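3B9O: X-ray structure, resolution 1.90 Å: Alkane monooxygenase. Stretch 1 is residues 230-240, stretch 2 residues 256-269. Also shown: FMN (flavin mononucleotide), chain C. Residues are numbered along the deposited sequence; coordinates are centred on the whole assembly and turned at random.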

# COMPACT_ATOMS: atom_id res chain seq x y z
N SER A 230 11.72 7.96 4.60
CA SER A 230 12.60 8.67 5.55
C SER A 230 13.45 7.66 6.30
O SER A 230 13.13 6.46 6.32
CB SER A 230 11.78 9.51 6.52
OG SER A 230 11.06 8.66 7.40
N GLU A 231 14.54 8.13 6.91
CA GLU A 231 15.40 7.21 7.62
C GLU A 231 14.64 6.51 8.76
O GLU A 231 14.79 5.31 8.96
CB GLU A 231 16.66 7.92 8.13
CG GLU A 231 17.58 6.97 8.86
CD GLU A 231 18.93 7.56 9.19
OE1 GLU A 231 19.66 6.90 9.98
OE2 GLU A 231 19.26 8.65 8.65
N ARG A 232 13.81 7.27 9.48
CA ARG A 232 12.96 6.71 10.52
C ARG A 232 11.97 5.66 9.96
O ARG A 232 11.75 4.61 10.59
CB ARG A 232 12.19 7.84 11.24
CG ARG A 232 11.45 7.42 12.53
CD ARG A 232 12.39 6.79 13.57
NE ARG A 232 11.65 6.24 14.71
CZ ARG A 232 11.06 5.02 14.75
NH1 ARG A 232 11.13 4.18 13.70
NH2 ARG A 232 10.44 4.63 15.85
N GLY A 233 11.34 5.98 8.83
CA GLY A 233 10.48 5.06 8.10
C GLY A 233 11.18 3.76 7.71
O GLY A 233 10.65 2.68 7.94
N ARG A 234 12.39 3.85 7.18
CA ARG A 234 13.14 2.64 6.78
C ARG A 234 13.44 1.81 7.98
O ARG A 234 13.39 0.60 7.93
CB ARG A 234 14.44 2.97 6.03
CG ARG A 234 14.25 3.28 4.55
CD ARG A 234 15.60 3.56 3.84
NE ARG A 234 15.75 5.00 3.83
CZ ARG A 234 16.79 5.71 4.23
NH1 ARG A 234 17.92 5.16 4.66
NH2 ARG A 234 16.67 7.01 4.14
N GLU A 235 13.74 2.48 9.10
CA GLU A 235 13.99 1.76 10.35
C GLU A 235 12.73 1.03 10.84
O GLU A 235 12.79 -0.10 11.36
CB GLU A 235 14.47 2.73 11.43
CG GLU A 235 14.92 2.03 12.70
CD GLU A 235 16.22 1.25 12.53
OE1 GLU A 235 16.46 0.36 13.34
OE2 GLU A 235 17.00 1.53 11.59
N PHE A 236 11.60 1.72 10.69
CA PHE A 236 10.29 1.17 11.06
C PHE A 236 9.92 -0.05 10.23
O PHE A 236 9.46 -1.04 10.77
CB PHE A 236 9.19 2.24 10.90
CG PHE A 236 7.83 1.79 11.40
CD1 PHE A 236 7.51 1.92 12.73
CD2 PHE A 236 6.89 1.24 10.54
CE1 PHE A 236 6.26 1.52 13.21
CE2 PHE A 236 5.63 0.84 11.03
CZ PHE A 236 5.33 0.99 12.36
N ALA A 237 10.06 0.07 8.91
CA ALA A 237 10.01 -1.05 7.98
C ALA A 237 10.86 -2.25 8.41
O ALA A 237 10.37 -3.38 8.45
CB ALA A 237 10.43 -0.57 6.55
N ALA A 238 12.13 -2.00 8.75
CA ALA A 238 13.08 -3.06 9.16
C ALA A 238 12.58 -3.82 10.38
O ALA A 238 12.68 -5.06 10.46
CB ALA A 238 14.48 -2.46 9.42
N LYS A 239 12.00 -3.06 11.31
CA LYS A 239 11.49 -3.62 12.54
C LYS A 239 10.18 -4.44 12.33
O LYS A 239 10.02 -5.47 12.92
CB LYS A 239 11.23 -2.48 13.54
CG LYS A 239 10.86 -2.97 14.95
CD LYS A 239 10.70 -1.82 15.92
CE LYS A 239 10.53 -2.40 17.32
NZ LYS A 239 10.16 -1.33 18.28
N HIS A 240 9.24 -3.92 11.53
CA HIS A 240 7.87 -4.48 11.50
C HIS A 240 7.41 -5.07 10.18
O HIS A 240 6.62 -6.01 10.18
CB HIS A 240 6.87 -3.36 11.78
CG HIS A 240 6.98 -2.75 13.14
ND1 HIS A 240 6.44 -3.34 14.27
CD2 HIS A 240 7.52 -1.58 13.54
CE1 HIS A 240 6.66 -2.56 15.32
NE2 HIS A 240 7.33 -1.49 14.90
N PHE A 256 19.99 0.14 -3.28
CA PHE A 256 20.48 0.81 -2.09
C PHE A 256 19.47 0.69 -0.97
O PHE A 256 19.84 0.39 0.18
CB PHE A 256 20.79 2.30 -2.34
CG PHE A 256 21.15 3.06 -1.06
CD1 PHE A 256 22.47 3.03 -0.57
CD2 PHE A 256 20.16 3.72 -0.33
CE1 PHE A 256 22.81 3.69 0.63
CE2 PHE A 256 20.49 4.38 0.87
CZ PHE A 256 21.82 4.36 1.35
N PHE A 257 18.20 0.94 -1.29
CA PHE A 257 17.16 0.93 -0.26
C PHE A 257 16.83 -0.48 0.22
O PHE A 257 16.62 -0.69 1.40
CB PHE A 257 15.93 1.74 -0.70
CG PHE A 257 16.19 3.23 -0.75
CD1 PHE A 257 16.11 3.93 -1.94
CD2 PHE A 257 16.58 3.91 0.41
CE1 PHE A 257 16.38 5.30 -1.98
CE2 PHE A 257 16.85 5.27 0.38
CZ PHE A 257 16.75 5.96 -0.82
N VAL A 258 16.83 -1.44 -0.72
CA VAL A 258 16.59 -2.85 -0.41
C VAL A 258 17.67 -3.28 0.59
O VAL A 258 17.38 -3.82 1.66
CB VAL A 258 16.64 -3.73 -1.70
CG1 VAL A 258 16.74 -5.22 -1.38
CG2 VAL A 258 15.39 -3.50 -2.58
N ASP A 259 18.92 -2.98 0.24
CA ASP A 259 20.09 -3.39 1.04
C ASP A 259 20.08 -2.68 2.41
O ASP A 259 20.34 -3.31 3.44
CB ASP A 259 21.40 -3.08 0.26
CG ASP A 259 21.66 -4.06 -0.89
OD1 ASP A 259 20.95 -5.07 -1.00
OD2 ASP A 259 22.58 -3.85 -1.69
N ASP A 260 19.66 -1.41 2.42
CA ASP A 260 19.61 -0.60 3.64
C ASP A 260 18.63 -1.17 4.66
O ASP A 260 18.97 -1.38 5.84
CB ASP A 260 19.23 0.83 3.30
CG ASP A 260 19.33 1.76 4.49
OD1 ASP A 260 18.31 2.38 4.81
OD2 ASP A 260 20.43 1.86 5.09
N ILE A 261 17.43 -1.46 4.19
CA ILE A 261 16.43 -2.07 5.05
C ILE A 261 16.81 -3.44 5.53
O ILE A 261 16.61 -3.75 6.71
CB ILE A 261 15.01 -2.08 4.40
CG1 ILE A 261 14.48 -0.67 4.36
CG2 ILE A 261 14.02 -2.89 5.23
CD1 ILE A 261 13.41 -0.54 3.32
N ARG A 262 17.36 -4.28 4.65
CA ARG A 262 17.80 -5.60 5.11
C ARG A 262 18.90 -5.53 6.18
O ARG A 262 18.87 -6.28 7.15
CB ARG A 262 18.25 -6.46 3.93
CG ARG A 262 17.24 -6.52 2.83
CD ARG A 262 17.85 -7.17 1.57
NE ARG A 262 17.18 -8.43 1.44
CZ ARG A 262 17.66 -9.62 1.79
NH1 ARG A 262 18.89 -9.77 2.23
NH2 ARG A 262 16.88 -10.67 1.65
N LYS A 263 19.79 -4.56 6.07
CA LYS A 263 20.81 -4.37 7.10
C LYS A 263 20.19 -3.93 8.41
O LYS A 263 20.54 -4.45 9.47
CB LYS A 263 21.82 -3.30 6.70
CG LYS A 263 22.63 -3.74 5.61
N ARG A 264 19.26 -2.99 8.32
CA ARG A 264 18.58 -2.48 9.51
C ARG A 264 17.79 -3.55 10.26
O ARG A 264 17.63 -3.44 11.49
CB ARG A 264 17.68 -1.31 9.17
CG ARG A 264 18.42 -0.06 8.66
CD ARG A 264 17.40 0.99 8.43
NE ARG A 264 17.96 2.17 7.80
CZ ARG A 264 18.26 3.29 8.45
NH1 ARG A 264 18.08 3.39 9.78
NH2 ARG A 264 18.77 4.30 7.77
N ALA A 265 17.32 -4.57 9.53
CA ALA A 265 16.50 -5.63 10.13
C ALA A 265 17.27 -6.54 11.09
O ALA A 265 16.66 -7.09 12.01
CB ALA A 265 15.81 -6.47 9.05
N LYS A 266 18.59 -6.68 10.91
CA LYS A 266 19.40 -7.64 11.70
C LYS A 266 19.35 -7.37 13.21
O LYS A 266 19.18 -8.29 13.97
CB LYS A 266 20.87 -7.68 11.25
CG LYS A 266 21.08 -8.07 9.78
CD LYS A 266 22.53 -7.75 9.29
CE LYS A 266 22.97 -6.29 9.66
NZ LYS A 266 24.00 -5.75 8.71
N LYS A 267 19.44 -6.10 13.62
CA LYS A 267 19.44 -5.76 15.07
C LYS A 267 18.12 -6.15 15.77
O LYS A 267 18.06 -6.22 16.99
CB LYS A 267 19.71 -4.26 15.28
CG LYS A 267 18.50 -3.38 14.92
CD LYS A 267 18.69 -1.90 15.20
CE LYS A 267 19.54 -1.21 14.16
NZ LYS A 267 18.80 -1.11 12.85
N TYR A 268 17.04 -6.34 14.99
CA TYR A 268 15.77 -6.80 15.55
C TYR A 268 15.65 -8.31 15.51
O TYR A 268 14.63 -8.87 15.91
CB TYR A 268 14.58 -6.11 14.84
CG TYR A 268 14.65 -4.61 14.89
CD1 TYR A 268 14.97 -3.88 13.76
CD2 TYR A 268 14.43 -3.91 16.08
CE1 TYR A 268 15.03 -2.51 13.80
CE2 TYR A 268 14.50 -2.52 16.13
CZ TYR A 268 14.81 -1.84 15.01
OH TYR A 268 14.88 -0.45 15.05
N GLY A 269 16.69 -8.98 15.05
CA GLY A 269 16.72 -10.44 15.04
C GLY A 269 15.94 -11.05 13.88
O GLY A 269 15.61 -12.25 13.91
N1 FMN C . 1.23 8.30 2.82
C2 FMN C . -0.11 8.29 3.01
O2 FMN C . -0.60 9.03 3.92
N3 FMN C . -0.87 7.48 2.21
C4 FMN C . -0.31 6.68 1.24
O4 FMN C . -1.02 5.94 0.53
C4A FMN C . 1.08 6.69 1.05
N5 FMN C . 1.71 5.92 0.12
C5A FMN C . 3.07 5.98 -0.03
C6 FMN C . 3.75 5.21 -0.99
C7 FMN C . 5.15 5.29 -1.12
C7M FMN C . 5.90 4.47 -2.15
C8 FMN C . 5.88 6.12 -0.28
C8M FMN C . 7.38 6.21 -0.40
C9 FMN C . 5.22 6.90 0.68
C9A FMN C . 3.82 6.84 0.81
N10 FMN C . 3.18 7.59 1.75
C10 FMN C . 1.84 7.54 1.87
C1' FMN C . 3.92 8.50 2.65
C2' FMN C . 4.15 7.80 4.00
O2' FMN C . 3.54 6.51 4.02
C3' FMN C . 3.66 8.57 5.24
O3' FMN C . 2.32 9.09 5.09
C4' FMN C . 4.68 9.61 5.75
O4' FMN C . 4.10 10.90 5.92
C5' FMN C . 5.93 9.76 4.88
O5' FMN C . 6.87 8.83 5.42
P FMN C . 8.46 9.07 5.39
O1P FMN C . 8.64 10.55 5.70
O2P FMN C . 8.95 8.12 6.44
O3P FMN C . 8.91 8.77 3.97

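Glu 235 is the polar hub of this contact, spending both carboxylate oxygens on the second stretch. Its OE1 accepts a very short hydrogen bond from Tyr 268 OH (2.5 Å) and a salt-bridged one from Lys 267 NZ (2.8 Å), while its OE2 takes Arg 264 NH1 at 2.8 Å, near the guanidinium plane. Asp 260 plays the matching role on the other helix: its OD1 accepts from Arg 234 NH1 across the interface (2.8 Å, nearly linear) and from Arg 264 NE one turn along its own helix (3.0 Å). Sharing Asp 260 OD1 holds the two arginines close, with Arg 234 NH1 only 3.3 Å from Arg 264 NH2. Both atoms are donors, so no bond joins them; the surrounding carboxylates offset the like charges, Glu 231 OE1 adding a longer salt bridge to Arg 264 NH2 at 3.5 Å.

Each arginine is also a knob in the opposing helix, and Phe 257 covers one face of the Arg 234 guanidinium. The closest backbone approach comes where side chains are small: the CA atoms of Ala 238 and Ala 265 lie 4.4 Å apart, and Ala 238 CB packs 3.4 Å from Arg 264 CB. Beyond it, Lys 239 lays its CB over the Tyr 268 ring face, 3.8 Å from the centroid, while its extended chain leads away.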